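Local coordinates for lysine-sensitive aspartokinase 3 (Escherichia coli, PDB 2J0X), which catalyses the ATP-dependent phosphorylation of L-aspartate to 4-phospho-L-aspartate, the first step of lysine biosynthesis, and is allosterically inhibited by lysine, at residues 333-338 and 368-373. Numbering follows the deposited sequence.
With LYS (lysine), chain F.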
loop_
_atom_site.group_PDB
_atom_site.type_symbol
_atom_site.label_atom_id
_atom_site.label_comp_id
_atom_site.label_asym_id
_atom_site.label_seq_id
_atom_site.Cartn_x
_atom_site.Cartn_y
_atom_site.Cartn_z
ATOM N N ALA A 333 -10.388 -2.851 1.579
ATOM C CA ALA A 333 -10.795 -3.573 2.773
ATOM C C ALA A 333 -12.326 -3.656 2.785
ATOM O O ALA A 333 -12.887 -4.750 2.841
ATOM C CB ALA A 333 -10.278 -2.862 4.031
ATOM N N ARG A 334 -12.993 -2.504 2.709
ATOM C CA ARG A 334 -14.457 -2.455 2.709
ATOM C C ARG A 334 -15.069 -3.496 1.765
ATOM O O ARG A 334 -16.121 -4.074 2.060
ATOM C CB ARG A 334 -14.951 -1.043 2.322
ATOM C CG ARG A 334 -16.428 -0.984 1.877
ATOM C CD ARG A 334 -17.009 0.432 1.771
ATOM N NE ARG A 334 -16.154 1.366 1.045
ATOM C CZ ARG A 334 -15.153 2.045 1.600
ATOM N NH1 ARG A 334 -14.882 1.896 2.893
ATOM N NH2 ARG A 334 -14.421 2.876 0.866
ATOM N N HIS A 335 -14.410 -3.731 0.634
ATOM C CA HIS A 335 -14.902 -4.696 -0.342
ATOM C C HIS A 335 -14.437 -6.128 -0.069
ATOM O O HIS A 335 -14.452 -6.981 -0.961
ATOM C CB HIS A 335 -14.478 -4.272 -1.749
ATOM C CG HIS A 335 -15.435 -3.327 -2.405
ATOM N ND1 HIS A 335 -16.370 -3.738 -3.332
ATOM C CD2 HIS A 335 -15.619 -1.993 -2.254
ATOM C CE1 HIS A 335 -17.086 -2.700 -3.724
ATOM N NE2 HIS A 335 -16.651 -1.629 -3.085
ATOM N N ASN A 336 -14.023 -6.383 1.169
ATOM C CA ASN A 336 -13.569 -7.708 1.577
ATOM C C ASN A 336 -12.422 -8.271 0.758
ATOM O O ASN A 336 -12.503 -9.391 0.265
ATOM C CB ASN A 336 -14.725 -8.704 1.533
ATOM C CG ASN A 336 -15.708 -8.496 2.656
ATOM O OD1 ASN A 336 -15.325 -8.431 3.825
ATOM N ND2 ASN A 336 -16.986 -8.398 2.314
ATOM N N ILE A 337 -11.352 -7.507 0.610
ATOM C CA ILE A 337 -10.213 -7.996 -0.141
ATOM C C ILE A 337 -8.927 -7.817 0.645
ATOM O O ILE A 337 -8.726 -6.824 1.349
ATOM C CB ILE A 337 -10.095 -7.306 -1.527
ATOM C CG1 ILE A 337 -11.187 -7.839 -2.450
ATOM C CG2 ILE A 337 -8.723 -7.572 -2.149
ATOM C CD1 ILE A 337 -11.029 -7.396 -3.888
ATOM N N SER A 338 -8.067 -8.816 0.535
ATOM C CA SER A 338 -6.788 -8.799 1.206
ATOM C C SER A 338 -5.723 -8.595 0.135
ATOM O O SER A 338 -5.696 -9.300 -0.878
ATOM C CB SER A 338 -6.564 -10.122 1.931
ATOM O OG SER A 338 -5.369 -10.086 2.685
ATOM N N GLN A 368 -17.679 -4.851 -10.385
ATOM C CA GLN A 368 -17.796 -3.533 -11.006
ATOM C C GLN A 368 -18.053 -2.479 -9.946
ATOM O O GLN A 368 -17.778 -1.295 -10.153
ATOM C CB GLN A 368 -18.919 -3.512 -12.044
ATOM C CG GLN A 368 -18.465 -3.800 -13.480
ATOM C CD GLN A 368 -17.729 -2.632 -14.149
ATOM O OE1 GLN A 368 -18.099 -1.466 -13.982
ATOM N NE2 GLN A 368 -16.700 -2.948 -14.931
ATOM N N SER A 369 -18.577 -2.923 -8.807
ATOM C CA SER A 369 -18.854 -2.031 -7.693
ATOM C C SER A 369 -17.535 -1.446 -7.194
ATOM O O SER A 369 -17.386 -0.226 -7.053
ATOM C CB SER A 369 -19.540 -2.806 -6.569
ATOM O OG SER A 369 -19.639 -2.017 -5.393
ATOM N N LEU A 370 -16.584 -2.338 -6.933
ATOM C CA LEU A 370 -15.262 -1.966 -6.453
ATOM C C LEU A 370 -14.554 -1.083 -7.477
ATOM O O LEU A 370 -14.059 0.003 -7.156
ATOM C CB LEU A 370 -14.446 -3.235 -6.212
ATOM C CG LEU A 370 -12.991 -3.048 -5.800
ATOM C CD1 LEU A 370 -12.925 -2.246 -4.495
ATOM C CD2 LEU A 370 -12.329 -4.416 -5.657
ATOM N N LEU A 371 -14.519 -1.566 -8.714
ATOM C CA LEU A 371 -13.876 -0.851 -9.812
ATOM C C LEU A 371 -14.409 0.569 -9.979
ATOM O O LEU A 371 -13.663 1.491 -10.318
ATOM C CB LEU A 371 -14.077 -1.621 -11.114
ATOM C CG LEU A 371 -13.788 -3.117 -11.027
ATOM C CD1 LEU A 371 -14.052 -3.750 -12.370
ATOM C CD2 LEU A 371 -12.353 -3.354 -10.603
ATOM N N MET A 372 -15.703 0.753 -9.755
ATOM C CA MET A 372 -16.262 2.083 -9.889
ATOM C C MET A 372 -15.710 2.951 -8.762
ATOM O O MET A 372 -15.233 4.059 -9.008
ATOM C CB MET A 372 -17.791 2.023 -9.858
ATOM C CG MET A 372 -18.471 3.345 -10.196
ATOM S SD MET A 372 -20.036 3.125 -11.098
ATOM C CE MET A 372 -20.110 4.668 -12.091
ATOM N N GLU A 373 -15.740 2.429 -7.537
ATOM C CA GLU A 373 -15.242 3.150 -6.375
ATOM C C GLU A 373 -13.782 3.554 -6.599
ATOM O O GLU A 373 -13.362 4.662 -6.240
ATOM C CB GLU A 373 -15.370 2.253 -5.134
ATOM C CG GLU A 373 -16.120 2.881 -3.948
ATOM C CD GLU A 373 -16.655 1.837 -2.978
ATOM O OE1 GLU A 373 -17.441 0.968 -3.417
ATOM O OE2 GLU A 373 -16.298 1.883 -1.780
HETATM N N LYS F . -3.368 -8.634 3.248
HETATM C CA LYS F . -3.024 -7.418 3.989
HETATM C C LYS F . -4.110 -6.351 3.812
HETATM O O LYS F . -4.077 -5.270 4.415
HETATM C CB LYS F . -1.662 -6.891 3.526
HETATM C CG LYS F . -0.495 -7.867 3.459
HETATM C CD LYS F . 0.754 -7.206 2.882
HETATM C CE LYS F . 1.964 -8.125 2.780
HETATM N NZ LYS F . 1.864 -9.168 1.716
HETATM O OXT LYS F . -5.121 -6.597 3.001
#
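Glu-373 spends its two carboxylate oxygens on neighbouring residues, Arg-334 and His-335. Arg-334 NE meets Glu-373 OE2 at 2.9 Å in a salt bridge with a 168° N-H...O angle. Guanidinium and carboxylate lie 12° from coplanar, and NH2 adds a weak bond to the same oxygen. The bend at chi3 (48°) turns NE onto it. His-335 NE2 donates to Glu-373 OE1 at 2.7 Å, within the ring plane but from above the carboxylate plane. Both bonds together should fix the rotation of the carboxylate.

Apolar contacts centre on Leu-370. Leu-370 CD1 lies over one face of the His-335 ring, 3.7 Å from its centroid and offset toward the rim, a CH-pi contact. The other methyl, Leu-370 CD2, packs against Ile-337 CD1 at 3.7 Å, while Ile-331 and Leu-332 also touch this leucine.

Asn-336, with positive phi, is the C' residue of a Schellman motif: Ile-337 N bonds Leu-332 O, and Asn-336 N bonds Ala-333 O at 2.6 Å. The chain then reaches Ser-338, whose OG accepts a hydrogen bond from the amino N of the inhibitor lysine, 2.5 Å away. The contact thus joins the C-terminal end of helix 324-334 to helix 368-375 within the ACT region, beside the allosteric lysine site shared between subunits.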